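Local coordinates for protein V-type ATP synthase alpha chain (Nanoarchaeum equitans Kin4-M, PDB 5BN3) that belongs to the nucleotide-binding A subunits of the V/A-type rotary ATPase family and holds adenosine-5'-diphosphate in a P-loop domain, at residues K111-G123 with G128-F140. Numbering follows the deposited sequence.
Sequences KKVWEFIPKKKKG and GGDIIGTVNENGF
Ile117 and Thr134 face each other as a hydrogen-bonded antiparallel pair, joined in both directions: Ile117 N to Thr134 O at 2.9 Å, and Thr134 N to Ile117 O at 2.8 Å. Lys119 N then reaches Ile132 O at 2.9 Å. Toward the other end the strands part, and a water takes over, accepting from Glu115 N (2.9 Å) and donating to Asn136 O (2.8 Å). The directions of strands 114-118 and 131-137 differ by 146°.

Gly133, opposite Pro118, leaves room for the Phe116 ring, whose CE1 lies 3.5 Å from Gly133 CA. The placement follows from chi1 of 175°, which sets CG of Phe116 opposite the backbone N, while CG2 of Val135 meets the ring at its edge and CG2 of Ile132 approaches CZ. Trp114 crosses Val135 at about a right angle, with CE3 of Trp114 3.6 Å from Val135 CG1. Farther along the indole, Trp114 CZ3 rests 3.7 Å from Glu137 CG, and Lys112 CG lies over one ring face. The carboxylate of Glu137 is held by His142 and by the backbone N of Gly74.

Beyond Glu137, a type I' turn leads into strand 140-145. Strand 131-137 thus runs between strands 140-145 and 114-118, and strand 160-162 flanks the latter in the four-stranded antiparallel sheet of the barrel-sandwich region. Ile144, Phe162, Ile168 and Leu178 also touch Phe116, while Ile157 of strand 152-157, in a separate four-stranded antiparallel sheet, packs against Pro118 and Ile132.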
# COMPACT_ATOMS: atom_id res chain seq x y z
N LYS A 111 41.21 -33.34 -22.91
CA LYS A 111 41.94 -33.89 -24.04
C LYS A 111 42.70 -32.84 -24.84
O LYS A 111 43.67 -33.16 -25.54
CB LYS A 111 41.00 -34.68 -24.96
CG LYS A 111 40.53 -35.99 -24.37
CD LYS A 111 39.49 -36.66 -25.25
CE LYS A 111 39.19 -38.06 -24.77
NZ LYS A 111 40.40 -38.93 -24.82
N LYS A 112 42.26 -31.59 -24.74
CA LYS A 112 42.94 -30.47 -25.40
C LYS A 112 44.40 -30.40 -24.97
O LYS A 112 44.72 -30.48 -23.78
CB LYS A 112 42.23 -29.16 -25.07
CG LYS A 112 43.02 -27.91 -25.41
CD LYS A 112 42.94 -27.56 -26.89
CE LYS A 112 43.81 -26.35 -27.20
NZ LYS A 112 43.64 -25.86 -28.60
N VAL A 113 45.30 -30.25 -25.94
CA VAL A 113 46.73 -30.21 -25.66
C VAL A 113 47.25 -28.77 -25.62
O VAL A 113 47.15 -28.04 -26.60
CB VAL A 113 47.54 -31.02 -26.70
CG1 VAL A 113 49.02 -30.88 -26.43
CG2 VAL A 113 47.13 -32.49 -26.66
N TRP A 114 47.80 -28.38 -24.48
CA TRP A 114 48.31 -27.03 -24.29
C TRP A 114 49.83 -26.97 -24.36
O TRP A 114 50.50 -27.96 -24.05
CB TRP A 114 47.84 -26.48 -22.94
CG TRP A 114 46.35 -26.47 -22.79
CD1 TRP A 114 45.60 -27.36 -22.09
CD2 TRP A 114 45.44 -25.54 -23.37
NE1 TRP A 114 44.27 -27.03 -22.19
CE2 TRP A 114 44.15 -25.91 -22.97
CE3 TRP A 114 45.60 -24.41 -24.18
CZ2 TRP A 114 43.01 -25.20 -23.36
CZ3 TRP A 114 44.48 -23.71 -24.57
CH2 TRP A 114 43.20 -24.10 -24.16
N GLU A 115 50.37 -25.82 -24.75
CA GLU A 115 51.82 -25.63 -24.71
C GLU A 115 52.20 -24.77 -23.50
O GLU A 115 51.89 -23.58 -23.45
CB GLU A 115 52.34 -24.99 -26.00
CG GLU A 115 53.85 -24.84 -26.04
CD GLU A 115 54.39 -24.56 -27.43
OE1 GLU A 115 55.03 -25.46 -28.01
OE2 GLU A 115 54.18 -23.44 -27.93
N PHE A 116 52.88 -25.38 -22.54
CA PHE A 116 53.29 -24.71 -21.32
C PHE A 116 54.74 -24.23 -21.38
O PHE A 116 55.66 -25.03 -21.60
CB PHE A 116 53.10 -25.65 -20.12
CG PHE A 116 53.59 -25.09 -18.82
CD1 PHE A 116 52.92 -24.05 -18.20
CD2 PHE A 116 54.71 -25.63 -18.21
CE1 PHE A 116 53.37 -23.54 -17.00
CE2 PHE A 116 55.17 -25.12 -17.00
CZ PHE A 116 54.50 -24.07 -16.40
N ILE A 117 54.94 -22.93 -21.20
CA ILE A 117 56.28 -22.34 -21.18
C ILE A 117 56.60 -21.85 -19.77
O ILE A 117 55.99 -20.90 -19.28
CB ILE A 117 56.38 -21.15 -22.17
CG1 ILE A 117 56.05 -21.61 -23.60
CG2 ILE A 117 57.76 -20.52 -22.11
CD1 ILE A 117 55.99 -20.48 -24.61
N PRO A 118 57.57 -22.51 -19.10
CA PRO A 118 57.89 -22.20 -17.70
C PRO A 118 58.54 -20.83 -17.54
O PRO A 118 59.20 -20.35 -18.46
CB PRO A 118 58.88 -23.31 -17.32
CG PRO A 118 59.52 -23.70 -18.60
CD PRO A 118 58.44 -23.56 -19.65
N LYS A 119 58.34 -20.21 -16.38
CA LYS A 119 58.95 -18.92 -16.09
C LYS A 119 59.81 -19.03 -14.84
O LYS A 119 60.39 -18.05 -14.38
CB LYS A 119 57.88 -17.85 -15.91
CG LYS A 119 57.19 -17.44 -17.20
CD LYS A 119 58.22 -17.03 -18.24
CE LYS A 119 57.55 -16.50 -19.50
NZ LYS A 119 58.56 -16.01 -20.49
N LYS A 120 59.89 -20.24 -14.31
CA LYS A 120 60.73 -20.52 -13.15
C LYS A 120 61.69 -21.65 -13.49
O LYS A 120 61.44 -22.44 -14.40
CB LYS A 120 59.87 -20.91 -11.95
CG LYS A 120 58.80 -19.90 -11.57
CD LYS A 120 59.39 -18.56 -11.17
CE LYS A 120 59.30 -18.34 -9.67
NZ LYS A 120 59.10 -16.90 -9.33
N LYS A 121 62.79 -21.72 -12.75
CA LYS A 121 63.76 -22.79 -12.94
C LYS A 121 63.72 -23.77 -11.78
O LYS A 121 63.18 -23.46 -10.72
CB LYS A 121 65.18 -22.22 -13.07
CG LYS A 121 65.39 -21.34 -14.29
CD LYS A 121 66.81 -20.80 -14.34
CE LYS A 121 67.05 -19.98 -15.59
NZ LYS A 121 68.45 -19.46 -15.62
N LYS A 122 64.27 -24.96 -12.00
CA LYS A 122 64.43 -25.94 -10.95
C LYS A 122 65.29 -25.34 -9.84
O LYS A 122 66.28 -24.66 -10.12
CB LYS A 122 65.11 -27.19 -11.53
CG LYS A 122 65.23 -28.37 -10.58
CD LYS A 122 65.94 -29.52 -11.29
CE LYS A 122 66.33 -30.62 -10.32
NZ LYS A 122 67.25 -31.60 -10.97
N GLY A 123 64.89 -25.55 -8.59
CA GLY A 123 65.63 -25.00 -7.47
C GLY A 123 65.14 -23.64 -7.02
O GLY A 123 65.51 -23.16 -5.95
N GLY A 128 52.69 -18.75 -2.84
CA GLY A 128 51.33 -18.75 -3.35
C GLY A 128 51.02 -17.62 -4.31
O GLY A 128 51.39 -16.46 -4.07
N GLY A 129 50.37 -17.95 -5.42
CA GLY A 129 49.98 -16.95 -6.39
C GLY A 129 51.04 -16.60 -7.42
O GLY A 129 50.78 -15.80 -8.33
N ASP A 130 52.23 -17.19 -7.29
CA ASP A 130 53.31 -16.92 -8.23
C ASP A 130 53.02 -17.47 -9.63
O ASP A 130 52.38 -18.51 -9.77
CB ASP A 130 54.63 -17.51 -7.72
CG ASP A 130 55.26 -16.68 -6.62
OD1 ASP A 130 54.91 -15.49 -6.48
OD2 ASP A 130 56.13 -17.22 -5.90
N ILE A 131 53.48 -16.76 -10.65
CA ILE A 131 53.37 -17.23 -12.02
C ILE A 131 54.48 -18.25 -12.31
O ILE A 131 55.66 -17.89 -12.37
CB ILE A 131 53.47 -16.07 -13.03
CG1 ILE A 131 52.34 -15.06 -12.78
CG2 ILE A 131 53.41 -16.58 -14.45
CD1 ILE A 131 52.44 -13.81 -13.63
N ILE A 132 54.10 -19.51 -12.48
CA ILE A 132 55.07 -20.58 -12.71
C ILE A 132 55.37 -20.75 -14.20
O ILE A 132 56.39 -21.33 -14.57
CB ILE A 132 54.59 -21.91 -12.08
CG1 ILE A 132 55.75 -22.90 -11.94
CG2 ILE A 132 53.44 -22.52 -12.89
CD1 ILE A 132 55.39 -24.14 -11.15
N GLY A 133 54.48 -20.22 -15.04
CA GLY A 133 54.66 -20.28 -16.48
C GLY A 133 53.47 -19.72 -17.24
O GLY A 133 52.52 -19.23 -16.63
N THR A 134 53.51 -19.80 -18.56
CA THR A 134 52.41 -19.29 -19.39
C THR A 134 51.91 -20.32 -20.40
O THR A 134 52.65 -21.21 -20.82
CB THR A 134 52.80 -17.99 -20.14
OG1 THR A 134 53.94 -18.24 -20.97
CG2 THR A 134 53.12 -16.88 -19.16
N VAL A 135 50.64 -20.18 -20.78
CA VAL A 135 50.04 -21.00 -21.82
C VAL A 135 49.34 -20.10 -22.83
O VAL A 135 48.52 -19.26 -22.45
CB VAL A 135 49.01 -21.99 -21.23
CG1 VAL A 135 48.21 -22.66 -22.34
CG2 VAL A 135 49.70 -23.03 -20.38
N ASN A 136 49.65 -20.26 -24.11
CA ASN A 136 48.92 -19.53 -25.14
C ASN A 136 47.54 -20.14 -25.34
O ASN A 136 47.41 -21.27 -25.80
CB ASN A 136 49.68 -19.50 -26.47
CG ASN A 136 48.90 -18.79 -27.56
OD1 ASN A 136 48.92 -17.56 -27.65
ND2 ASN A 136 48.23 -19.56 -28.41
N GLU A 137 46.50 -19.39 -24.97
CA GLU A 137 45.13 -19.84 -25.17
C GLU A 137 44.50 -19.04 -26.31
O GLU A 137 43.83 -18.03 -26.07
CB GLU A 137 44.33 -19.68 -23.87
CG GLU A 137 42.99 -20.41 -23.87
CD GLU A 137 42.37 -20.49 -22.48
OE1 GLU A 137 42.98 -19.95 -21.53
OE2 GLU A 137 41.29 -21.09 -22.34
N ASN A 138 44.74 -19.49 -27.54
CA ASN A 138 44.25 -18.83 -28.75
C ASN A 138 44.54 -17.33 -28.82
O ASN A 138 43.65 -16.54 -29.15
CB ASN A 138 42.76 -19.12 -28.97
CG ASN A 138 42.49 -20.58 -29.27
OD1 ASN A 138 42.69 -21.05 -30.40
ND2 ASN A 138 42.02 -21.32 -28.27
N GLY A 139 45.77 -16.95 -28.52
CA GLY A 139 46.17 -15.56 -28.60
C GLY A 139 46.26 -14.85 -27.26
O GLY A 139 46.82 -13.75 -27.17
N PHE A 140 45.71 -15.46 -26.22
CA PHE A 140 45.77 -14.89 -24.88
C PHE A 140 46.87 -15.55 -24.05
O PHE A 140 46.95 -16.78 -23.98
CB PHE A 140 44.42 -15.02 -24.17
CG PHE A 140 44.36 -14.33 -22.84
CD1 PHE A 140 44.08 -12.98 -22.76
CD2 PHE A 140 44.59 -15.03 -21.66
CE1 PHE A 140 44.02 -12.33 -21.54
CE2 PHE A 140 44.54 -14.39 -20.44
CZ PHE A 140 44.25 -13.04 -20.38
O HOH W 1 48.93 -23.61 -25.90